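Local coordinates for TbpB (PDB 3HOL), which probably binds host transferrin at the bacterial surface, serving as the lipoprotein component of a receptor used for iron acquisition, at residues Val32-Ser38 / Thr129-Leu134; Tyr83-Val89 / Tyr102-Asn108; Ala229-Glu235 / Gly248-Asp254. One frame throughout, in Å; residues are numbered along the deposited sequence.

Overall arrangement
All three contacts lie in one lobe, where a five-stranded sheet, probably the handle, packs against a beta barrel. Contact 2 is the hairpin within the sheet, contact 3 a hairpin of the barrel, and contact 1 joins the two parts. Contacts 1 and 2 are buried and involve no exposed residue, whereas contact 3 runs out to exposed Q232, N253 and D254. Their chemistry follows: packing without cross-segment hydrogen bonds in contact 1, a backbone ladder in contact 2, serine, asparagine and water bridges in contact 3. V32 N probably hydrogen-bonds V103 O (2.9 Å), tying contact 1 to contact 2, and Y105 packs on G248 and K249 of contact 3; centres are 16 to 19 Å apart.

Contact 1 of 3, residues Val32-Ser38 / Thr129-Leu134; sequences VKVPVSS and TSNANL
T129 lays its OG1 against the isopropyl group of V34, touching both branches, with the closer approach to V34 CG1 at 3.4 Å. This overlap lies where the end of strand 29-33, part of a five-stranded sheet that is probably the handle of the lobe, meets strand 119-133 of the beta barrel. The two segments run in nearly the same direction, 12° apart end to end, yet they exchange no hydrogen bonds; they meet by van der Waals packing of side chains on side chains and backbone. OG1 stands opposite the backbone N of T129 across the first torsion (chi1 175°), which carries it toward V34 and leaves CG2 to meet V32 CG1 at 3.9 Å. The hydroxyl is not left to the valine alone: T129 OG1 donates to S130 O at 3.0 Å, in the carbonyl plane and on a lone pair. P35 follows, its CD 3.4 Å from that same S130 O, while P35 CB faces A132 CB at 4.3 Å. The A132 methyl sits between P35 and S37, 3.5 Å from S37 N. S130 OG donates to N131 O at 2.7 Å, on a lone pair, and is also hydrogen-bonded with L159 N. S37 OG pairs with K155 O. N131 leaves the backbone away from segment 32-38, and its OD1 and ND2 bond R140 and D45. Past its strand, segment 32-38 has backbone bonds from P35 to G158 and from S37 to R156, while 129-134 meets it by packing. At the far end L134 CD1 lies against the serines, 3.6 Å from both S37 OG and S38 C.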
loop_
_atom_site.group_PDB
_atom_site.type_symbol
_atom_site.label_atom_id
_atom_site.label_comp_id
_atom_site.label_asym_id
_atom_site.label_seq_id
_atom_site.Cartn_x
_atom_site.Cartn_y
_atom_site.Cartn_z
ATOM N N VAL A 32 -11.659 -15.844 0.905
ATOM C CA VAL A 32 -12.098 -16.937 0.068
ATOM C C VAL A 32 -13.217 -17.722 0.736
ATOM O O VAL A 32 -13.263 -17.842 1.978
ATOM C CB VAL A 32 -10.926 -17.880 -0.335
ATOM C CG1 VAL A 32 -10.514 -18.856 0.787
ATOM C CG2 VAL A 32 -11.293 -18.667 -1.593
ATOM N N LYS A 33 -14.120 -18.240 -0.108
ATOM C CA LYS A 33 -15.148 -19.200 0.316
ATOM C C LYS A 33 -14.584 -20.604 0.554
ATOM O O LYS A 33 -13.709 -21.100 -0.200
ATOM C CB LYS A 33 -16.247 -19.262 -0.726
ATOM C CG LYS A 33 -17.468 -20.002 -0.252
ATOM C CD LYS A 33 -18.694 -19.794 -1.191
ATOM C CE LYS A 33 -18.337 -19.934 -2.659
ATOM N NZ LYS A 33 -17.354 -21.017 -2.925
ATOM N N VAL A 34 -15.061 -21.230 1.631
ATOM C CA VAL A 34 -14.660 -22.598 1.948
ATOM C C VAL A 34 -15.303 -23.476 0.814
ATOM O O VAL A 34 -16.503 -23.355 0.565
ATOM C CB VAL A 34 -15.162 -22.970 3.371
ATOM C CG1 VAL A 34 -14.978 -24.470 3.673
ATOM C CG2 VAL A 34 -14.463 -22.117 4.440
ATOM N N PRO A 35 -14.494 -24.279 0.103
ATOM C CA PRO A 35 -15.020 -25.128 -0.975
ATOM C C PRO A 35 -15.961 -26.219 -0.470
ATOM O O PRO A 35 -15.762 -26.779 0.606
ATOM C CB PRO A 35 -13.768 -25.804 -1.532
ATOM C CG PRO A 35 -12.694 -24.779 -1.308
ATOM C CD PRO A 35 -13.012 -24.268 0.093
ATOM N N VAL A 36 -16.938 -26.542 -1.296
ATOM C CA VAL A 36 -17.902 -27.606 -1.046
ATOM C C VAL A 36 -18.001 -28.462 -2.327
ATOM O O VAL A 36 -18.170 -27.931 -3.423
ATOM C CB VAL A 36 -19.275 -26.985 -0.679
ATOM C CG1 VAL A 36 -20.398 -28.055 -0.687
ATOM C CG2 VAL A 36 -19.180 -26.260 0.712
ATOM N N SER A 37 -17.818 -29.760 -2.187
ATOM C CA SER A 37 -17.872 -30.668 -3.331
ATOM C C SER A 37 -19.196 -31.439 -3.302
ATOM O O SER A 37 -20.069 -31.118 -2.502
ATOM C CB SER A 37 -16.683 -31.621 -3.316
ATOM O OG SER A 37 -16.696 -32.463 -2.179
ATOM N N SER A 38 -19.348 -32.429 -4.192
ATOM C CA SER A 38 -20.570 -33.241 -4.261
ATOM C C SER A 38 -20.248 -34.544 -4.956
ATOM O O SER A 38 -19.164 -34.685 -5.532
ATOM C CB SER A 38 -21.641 -32.516 -5.071
ATOM O OG SER A 38 -21.216 -32.445 -6.427
ATOM N N THR A 129 -8.376 -22.830 5.191
ATOM C CA THR A 129 -9.420 -23.778 4.764
ATOM C C THR A 129 -8.793 -24.767 3.788
ATOM O O THR A 129 -7.961 -24.367 2.959
ATOM C CB THR A 129 -10.702 -23.109 4.154
ATOM O OG1 THR A 129 -11.588 -24.137 3.664
ATOM C CG2 THR A 129 -10.379 -22.109 2.966
ATOM N N SER A 130 -9.110 -26.054 3.921
ATOM C CA SER A 130 -8.671 -26.978 2.856
ATOM C C SER A 130 -9.624 -26.899 1.661
ATOM O O SER A 130 -10.604 -26.150 1.665
ATOM C CB SER A 130 -8.548 -28.412 3.376
ATOM O OG SER A 130 -9.851 -28.978 3.453
ATOM N N ASN A 131 -9.305 -27.624 0.588
ATOM C CA ASN A 131 -10.294 -27.820 -0.458
ATOM C C ASN A 131 -11.241 -28.950 -0.023
ATOM O O ASN A 131 -11.089 -29.475 1.102
ATOM C CB ASN A 131 -9.601 -28.135 -1.796
ATOM C CG ASN A 131 -8.872 -29.447 -1.792
ATOM O OD1 ASN A 131 -8.544 -30.013 -0.750
ATOM N ND2 ASN A 131 -8.576 -29.941 -2.999
ATOM N N ALA A 132 -12.187 -29.318 -0.901
ATOM C CA ALA A 132 -13.153 -30.401 -0.655
ATOM C C ALA A 132 -12.853 -31.565 -1.602
ATOM O O ALA A 132 -12.842 -31.384 -2.828
ATOM C CB ALA A 132 -14.607 -29.923 -0.830
ATOM N N ASN A 133 -12.609 -32.742 -1.043
ATOM C CA ASN A 133 -12.265 -33.923 -1.869
ATOM C C ASN A 133 -12.948 -35.148 -1.357
ATOM O O ASN A 133 -12.520 -35.733 -0.350
ATOM C CB ASN A 133 -10.765 -34.195 -1.923
ATOM C CG ASN A 133 -10.363 -35.094 -3.106
ATOM O OD1 ASN A 133 -11.176 -35.877 -3.590
ATOM N ND2 ASN A 133 -9.083 -34.997 -3.545
ATOM N N LEU A 134 -13.995 -35.542 -2.077
ATOM C CA LEU A 134 -14.804 -36.714 -1.734
ATOM C C LEU A 134 -14.278 -38.016 -2.319
ATOM O O LEU A 134 -14.814 -39.093 -2.010
ATOM C CB LEU A 134 -16.235 -36.516 -2.229
ATOM C CG LEU A 134 -17.250 -35.978 -1.222
ATOM C CD1 LEU A 134 -18.523 -35.571 -1.959
ATOM C CD2 LEU A 134 -17.554 -36.989 -0.138
#

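Contact 2 of 3, residues Tyr83-Val89 / Tyr102-Asn108; sequences YVRSGYV and YVYYKGN
R85 and K106 face each other as a hydrogen-bonded antiparallel pair, each using both of its backbone polar groups: R85 N donates to K106 O at 2.8 Å, and K106 N returns a bond of equal length to R85 O. G87 with Y104 and V89 with Y102 repeat the reciprocal pair of hydrogen bonds, and N108 N adds a seventh by donating to Y83 O at 2.9 Å. Between these pairs, CA-H groups approach the same carbonyls, as where S86 CA lies 3.3 Å from Y104 O. This ladder, with strand axes 175° apart, defines the beta hairpin 84-91/101-107, the central strand 101-107 and its neighbour 84-91 in the five-stranded, handle-like sheet packed on the barrel. G87 is covered by Y104 across the strands. With CG of Y104 set between its backbone N and carbonyl carbon (chi1 73°), the ring folds over the opposite strand, and G87 N sits above one face, offset toward the rim, in the arrangement known as aromatic rescue of glycine. The ring's hydroxyl thereby reaches R85, but Y104 OH and R85 NE, although 3.1 Å apart, meet at too poor an angle for a hydrogen bond; the guanidinium plane is turned 63° from the ring. Instead, water 1, in the ring plane, is hydrogen-bonded to Y104 OH at 2.8 Å and to Y88 O at 2.9 Å. R85 spends NH1 on L57 O and NH2 on K75 O. K106 NZ is similarly surrounded by carbonyls, those of N54, N56 and D59, while S86 OG pairs with S262 OG of the barrel. N108 ND2 bonds G55 O, and N108 OD1 approaches the edge of the Y83 ring in its plane; N108 O, buried here, has no partner in the model.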
loop_
_atom_site.group_PDB
_atom_site.type_symbol
_atom_site.label_atom_id
_atom_site.label_comp_id
_atom_site.label_asym_id
_atom_site.label_seq_id
_atom_site.Cartn_x
_atom_site.Cartn_y
_atom_site.Cartn_z
ATOM N N TYR A 83 -3.949 -2.839 13.480
ATOM C CA TYR A 83 -3.925 -2.530 12.035
ATOM C C TYR A 83 -4.252 -3.742 11.181
ATOM O O TYR A 83 -4.438 -3.580 9.977
ATOM C CB TYR A 83 -2.511 -2.039 11.627
ATOM C CG TYR A 83 -2.131 -0.791 12.379
ATOM C CD1 TYR A 83 -2.773 0.427 12.087
ATOM C CD2 TYR A 83 -1.138 -0.811 13.366
ATOM C CE1 TYR A 83 -2.456 1.610 12.765
ATOM C CE2 TYR A 83 -0.789 0.366 14.053
ATOM C CZ TYR A 83 -1.461 1.582 13.747
ATOM O OH TYR A 83 -1.151 2.769 14.405
ATOM N N VAL A 84 -4.265 -4.950 11.752
ATOM C CA VAL A 84 -4.520 -6.143 10.919
ATOM C C VAL A 84 -5.563 -7.074 11.567
ATOM O O VAL A 84 -5.812 -6.981 12.763
ATOM C CB VAL A 84 -3.210 -6.944 10.627
ATOM C CG1 VAL A 84 -2.174 -6.067 9.964
ATOM C CG2 VAL A 84 -2.605 -7.597 11.928
ATOM N N ARG A 85 -6.172 -7.958 10.788
ATOM C CA ARG A 85 -7.039 -9.014 11.371
ATOM C C ARG A 85 -7.101 -10.163 10.392
ATOM O O ARG A 85 -7.316 -9.950 9.194
ATOM C CB ARG A 85 -8.487 -8.497 11.606
ATOM C CG ARG A 85 -9.389 -9.540 12.290
ATOM C CD ARG A 85 -10.798 -8.984 12.606
ATOM N NE ARG A 85 -11.602 -9.945 13.405
ATOM C CZ ARG A 85 -12.792 -9.670 13.946
ATOM N NH1 ARG A 85 -13.315 -8.431 13.823
ATOM N NH2 ARG A 85 -13.441 -10.616 14.649
ATOM N N SER A 86 -6.938 -11.381 10.877
ATOM C CA SER A 86 -7.184 -12.542 10.041
ATOM C C SER A 86 -8.077 -13.513 10.830
ATOM O O SER A 86 -8.219 -13.411 12.073
ATOM C CB SER A 86 -5.846 -13.180 9.630
ATOM O OG SER A 86 -5.149 -13.601 10.805
ATOM N N GLY A 87 -8.722 -14.437 10.132
ATOM C CA GLY A 87 -9.593 -15.406 10.833
ATOM C C GLY A 87 -10.576 -16.060 9.888
ATOM O O GLY A 87 -10.265 -16.307 8.712
ATOM N N TYR A 88 -11.742 -16.376 10.417
ATOM C CA TYR A 88 -12.740 -17.076 9.626
ATOM C C TYR A 88 -14.128 -16.595 10.064
ATOM O O TYR A 88 -14.278 -15.986 11.133
ATOM C CB TYR A 88 -12.604 -18.600 9.843
ATOM C CG TYR A 88 -12.506 -19.017 11.314
ATOM C CD1 TYR A 88 -13.649 -19.043 12.151
ATOM C CD2 TYR A 88 -11.266 -19.351 11.876
ATOM C CE1 TYR A 88 -13.530 -19.388 13.518
ATOM C CE2 TYR A 88 -11.145 -19.734 13.237
ATOM C CZ TYR A 88 -12.282 -19.752 14.023
ATOM O OH TYR A 88 -12.146 -20.124 15.313
ATOM N N VAL A 89 -15.120 -16.883 9.228
ATOM C CA VAL A 89 -16.520 -16.592 9.475
ATOM C C VAL A 89 -17.166 -17.897 8.995
ATOM O O VAL A 89 -17.250 -18.133 7.800
ATOM C CB VAL A 89 -17.019 -15.373 8.610
ATOM C CG1 VAL A 89 -18.568 -15.172 8.698
ATOM C CG2 VAL A 89 -16.325 -14.109 9.020
ATOM N N TYR A 102 -16.100 -18.546 5.256
ATOM C CA TYR A 102 -15.010 -17.836 4.607
ATOM C C TYR A 102 -13.790 -17.741 5.508
ATOM O O TYR A 102 -13.913 -17.767 6.743
ATOM C CB TYR A 102 -15.440 -16.402 4.227
ATOM C CG TYR A 102 -16.666 -16.354 3.346
ATOM C CD1 TYR A 102 -16.528 -16.317 1.965
ATOM C CD2 TYR A 102 -17.966 -16.371 3.898
ATOM C CE1 TYR A 102 -17.635 -16.291 1.143
ATOM C CE2 TYR A 102 -19.093 -16.362 3.061
ATOM C CZ TYR A 102 -18.901 -16.311 1.696
ATOM O OH TYR A 102 -19.980 -16.315 0.833
ATOM N N VAL A 103 -12.628 -17.611 4.867
ATOM C CA VAL A 103 -11.327 -17.396 5.557
ATOM C C VAL A 103 -10.728 -16.130 4.920
ATOM O O VAL A 103 -10.792 -15.952 3.672
ATOM C CB VAL A 103 -10.407 -18.633 5.404
ATOM C CG1 VAL A 103 -9.012 -18.419 6.094
ATOM C CG2 VAL A 103 -11.114 -19.918 6.004
ATOM N N TYR A 104 -10.157 -15.249 5.746
ATOM C CA TYR A 104 -9.695 -13.936 5.249
ATOM C C TYR A 104 -8.513 -13.357 6.044
ATOM O O TYR A 104 -8.209 -13.786 7.182
ATOM C CB TYR A 104 -10.862 -12.947 5.314
ATOM C CG TYR A 104 -11.174 -12.545 6.740
ATOM C CD1 TYR A 104 -10.631 -11.365 7.286
ATOM C CD2 TYR A 104 -11.936 -13.366 7.563
ATOM C CE1 TYR A 104 -10.856 -11.025 8.609
ATOM C CE2 TYR A 104 -12.186 -13.018 8.872
ATOM C CZ TYR A 104 -11.616 -11.854 9.391
ATOM O OH TYR A 104 -11.843 -11.490 10.694
ATOM N N TYR A 105 -7.822 -12.402 5.441
ATOM C CA TYR A 105 -7.058 -11.419 6.243
ATOM C C TYR A 105 -7.346 -10.051 5.704
ATOM O O TYR A 105 -7.673 -9.903 4.511
ATOM C CB TYR A 105 -5.550 -11.671 6.186
ATOM C CG TYR A 105 -4.822 -11.120 4.943
ATOM C CD1 TYR A 105 -4.227 -9.839 4.950
ATOM C CD2 TYR A 105 -4.668 -11.912 3.800
ATOM C CE1 TYR A 105 -3.554 -9.326 3.806
ATOM C CE2 TYR A 105 -3.958 -11.434 2.656
ATOM C CZ TYR A 105 -3.394 -10.133 2.696
ATOM O OH TYR A 105 -2.735 -9.641 1.613
ATOM N N LYS A 106 -7.146 -9.034 6.553
ATOM C CA LYS A 106 -7.146 -7.667 6.077
ATOM C C LYS A 106 -6.311 -6.783 6.992
ATOM O O LYS A 106 -5.934 -7.190 8.112
ATOM C CB LYS A 106 -8.579 -7.128 6.018
ATOM C CG LYS A 106 -9.267 -7.158 7.423
ATOM C CD LYS A 106 -10.437 -6.178 7.531
ATOM C CE LYS A 106 -11.635 -6.611 6.772
ATOM N NZ LYS A 106 -12.678 -5.505 6.742
ATOM N N GLY A 107 -6.008 -5.594 6.492
ATOM C CA GLY A 107 -5.281 -4.567 7.253
ATOM C C GLY A 107 -5.610 -3.166 6.783
ATOM O O GLY A 107 -6.142 -2.971 5.680
ATOM N N ASN A 108 -5.270 -2.168 7.600
ATOM C CA ASN A 108 -5.344 -0.794 7.138
ATOM C C ASN A 108 -4.024 -0.102 7.438
ATOM O O ASN A 108 -3.195 -0.642 8.181
ATOM C CB ASN A 108 -6.494 -0.037 7.834
ATOM C CG ASN A 108 -6.350 -0.024 9.342
ATOM O OD1 ASN A 108 -5.457 0.610 9.879
ATOM N ND2 ASN A 108 -7.242 -0.746 10.036
HETATM O O HOH W 1 -12.952 -13.617 12.139
#

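Contact 3 of 3, residues Ala229-Glu235 / Gly248-Asp254; sequences ADSQSLE and GKFVAND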
loop_
_atom_site.group_PDB
_atom_site.type_symbol
_atom_site.label_atom_id
_atom_site.label_comp_id
_atom_site.label_asym_id
_atom_site.label_seq_id
_atom_site.Cartn_x
_atom_site.Cartn_y
_atom_site.Cartn_z
ATOM N N ALA A 229 1.414 -29.899 0.818
ATOM C CA ALA A 229 1.782 -29.184 -0.417
ATOM C C ALA A 229 2.529 -27.903 -0.109
ATOM O O ALA A 229 2.162 -27.181 0.824
ATOM C CB ALA A 229 0.545 -28.858 -1.202
ATOM N N ASP A 230 3.575 -27.616 -0.875
ATOM C CA ASP A 230 4.244 -26.321 -0.765
ATOM C C ASP A 230 3.416 -25.233 -1.450
ATOM O O ASP A 230 2.470 -25.524 -2.217
ATOM C CB ASP A 230 5.618 -26.361 -1.467
ATOM C CG ASP A 230 6.622 -27.308 -0.794
ATOM O OD1 ASP A 230 6.595 -27.517 0.415
ATOM O OD2 ASP A 230 7.465 -27.869 -1.504
ATOM N N SER A 231 3.778 -23.979 -1.186
ATOM C CA SER A 231 3.215 -22.808 -1.883
ATOM C C SER A 231 4.319 -21.869 -2.357
ATOM O O SER A 231 5.205 -21.504 -1.573
ATOM C CB SER A 231 2.349 -21.967 -0.935
ATOM O OG SER A 231 1.815 -20.847 -1.635
ATOM N N GLN A 232 4.212 -21.433 -3.611
ATOM C CA GLN A 232 5.065 -20.362 -4.124
ATOM C C GLN A 232 4.269 -19.081 -4.161
ATOM O O GLN A 232 4.665 -18.127 -4.844
ATOM C CB GLN A 232 5.532 -20.687 -5.571
ATOM C CG GLN A 232 6.371 -21.940 -5.748
ATOM C CD GLN A 232 7.463 -22.171 -4.684
ATOM O OE1 GLN A 232 7.489 -23.235 -4.036
ATOM N NE2 GLN A 232 8.375 -21.188 -4.510
ATOM N N SER A 233 3.139 -19.019 -3.455
ATOM C CA SER A 233 2.284 -17.826 -3.560
ATOM C C SER A 233 2.027 -17.185 -2.196
ATOM O O SER A 233 0.897 -16.783 -1.865
ATOM C CB SER A 233 0.958 -18.161 -4.263
ATOM O OG SER A 233 0.228 -19.149 -3.514
ATOM N N LEU A 234 3.074 -17.094 -1.389
ATOM C CA LEU A 234 2.950 -16.370 -0.127
ATOM C C LEU A 234 3.080 -14.884 -0.430
ATOM O O LEU A 234 4.064 -14.456 -1.045
ATOM C CB LEU A 234 4.047 -16.796 0.864
ATOM C CG LEU A 234 3.843 -16.233 2.293
ATOM C CD1 LEU A 234 4.301 -17.255 3.357
ATOM C CD2 LEU A 234 4.587 -14.945 2.472
ATOM N N GLU A 235 2.118 -14.089 0.022
ATOM C CA GLU A 235 2.169 -12.633 -0.202
ATOM C C GLU A 235 1.452 -11.993 0.933
ATOM O O GLU A 235 0.326 -12.442 1.326
ATOM C CB GLU A 235 1.505 -12.220 -1.545
ATOM C CG GLU A 235 1.854 -10.783 -2.101
ATOM C CD GLU A 235 1.115 -9.594 -1.448
ATOM O OE1 GLU A 235 0.090 -9.782 -0.721
ATOM O OE2 GLU A 235 1.550 -8.423 -1.690
ATOM N N GLY A 248 -1.045 -11.712 5.941
ATOM C CA GLY A 248 -0.913 -12.217 4.556
ATOM C C GLY A 248 -1.507 -13.577 4.360
ATOM O O GLY A 248 -2.277 -14.074 5.208
ATOM N N LYS A 249 -1.189 -14.182 3.213
ATOM C CA LYS A 249 -1.849 -15.440 2.849
ATOM C C LYS A 249 -0.946 -16.240 1.936
ATOM O O LYS A 249 0.021 -15.705 1.357
ATOM C CB LYS A 249 -3.201 -15.175 2.128
ATOM C CG LYS A 249 -3.026 -14.813 0.628
ATOM C CD LYS A 249 -4.369 -14.379 -0.009
ATOM C CE LYS A 249 -4.306 -14.333 -1.548
ATOM N NZ LYS A 249 -3.181 -13.412 -2.001
ATOM N N PHE A 250 -1.255 -17.521 1.801
ATOM C CA PHE A 250 -0.701 -18.256 0.695
ATOM C C PHE A 250 -1.690 -19.297 0.198
ATOM O O PHE A 250 -2.652 -19.684 0.917
ATOM C CB PHE A 250 0.664 -18.901 1.010
ATOM C CG PHE A 250 0.615 -20.015 2.026
ATOM C CD1 PHE A 250 0.208 -21.276 1.663
ATOM C CD2 PHE A 250 1.059 -19.796 3.338
ATOM C CE1 PHE A 250 0.195 -22.336 2.592
ATOM C CE2 PHE A 250 1.074 -20.856 4.296
ATOM C CZ PHE A 250 0.618 -22.131 3.913
ATOM N N VAL A 251 -1.437 -19.765 -1.018
ATOM C CA VAL A 251 -2.256 -20.859 -1.587
ATOM C C VAL A 251 -1.362 -22.044 -1.956
ATOM O O VAL A 251 -0.329 -21.858 -2.626
ATOM C CB VAL A 251 -3.054 -20.387 -2.817
ATOM C CG1 VAL A 251 -4.154 -21.446 -3.245
ATOM C CG2 VAL A 251 -3.649 -19.006 -2.587
ATOM N N ALA A 252 -1.742 -23.258 -1.536
ATOM C CA ALA A 252 -0.979 -24.462 -1.917
ATOM C C ALA A 252 -0.863 -24.525 -3.462
ATOM O O ALA A 252 -1.820 -24.145 -4.177
ATOM C CB ALA A 252 -1.684 -25.724 -1.365
ATOM N N ASN A 253 0.280 -24.993 -3.965
ATOM C CA ASN A 253 0.508 -25.061 -5.397
ATOM C C ASN A 253 -0.504 -25.983 -6.121
ATOM O O ASN A 253 -0.827 -25.728 -7.252
ATOM C CB ASN A 253 1.951 -25.444 -5.721
ATOM C CG ASN A 253 2.936 -24.407 -5.272
ATOM O OD1 ASN A 253 2.625 -23.201 -5.126
ATOM N ND2 ASN A 253 4.155 -24.867 -5.032
ATOM N N ASP A 254 -1.054 -26.983 -5.431
ATOM C CA ASP A 254 -2.132 -27.819 -5.996
ATOM C C ASP A 254 -3.530 -27.330 -5.579
ATOM O O ASP A 254 -4.512 -28.068 -5.730
ATOM C CB ASP A 254 -1.945 -29.275 -5.566
ATOM C CG ASP A 254 -2.173 -29.482 -4.059
ATOM O OD1 ASP A 254 -2.286 -28.506 -3.301
ATOM O OD2 ASP A 254 -2.225 -30.632 -3.610
HETATM O O HOH W 2 0.603 -21.053 -5.580
HETATM O O HOH W 3 -1.223 -15.187 -2.496
HETATM O O HOH W 4 -1.927 -11.581 -0.045
#
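S231 lies against F250, its CB 3.4 Å from ring atom CD1, while L234 CD1 comes in on the same side of the ring plane, near F250 CD2 at 4.1 Å. Both approach obliquely. The segments belong to the barrel hairpin 231-239/245-251, where the chain turns a corner at Q232. F250 meets Y196 edge-to-face, consistent with a place inside the barrel. K249 emerges on the opposite face, beside Y105 of the neighbouring sheet, and makes a cation-pi contact with Y30. Regular pairing is confined to E235 with K249; nearer the corner, serine and asparagine side chains take over much of the bridging, beside the backbone bond N253 N to D230 O (2.9 Å). S231 OG, anti to its own N (chi1 -180°), donates to V251 O at 2.6 Å from above the carbonyl plane, and accepts S233 N, forming an ST turn. S233 OG in turn accepts V251 N at 3.1 Å. Across from the corner, the N253 and Q232 side chains cross obliquely, amide planes 43° apart, and N253 OD1 accepts Q232 N at 2.8 Å. Water 2 links S233 OG to N253 OD1. K249 NZ holds two further waters: water 3 donates to S233 O at 2.7 Å, and water 4 is hydrogen-bonded to E235 O at 2.8 Å.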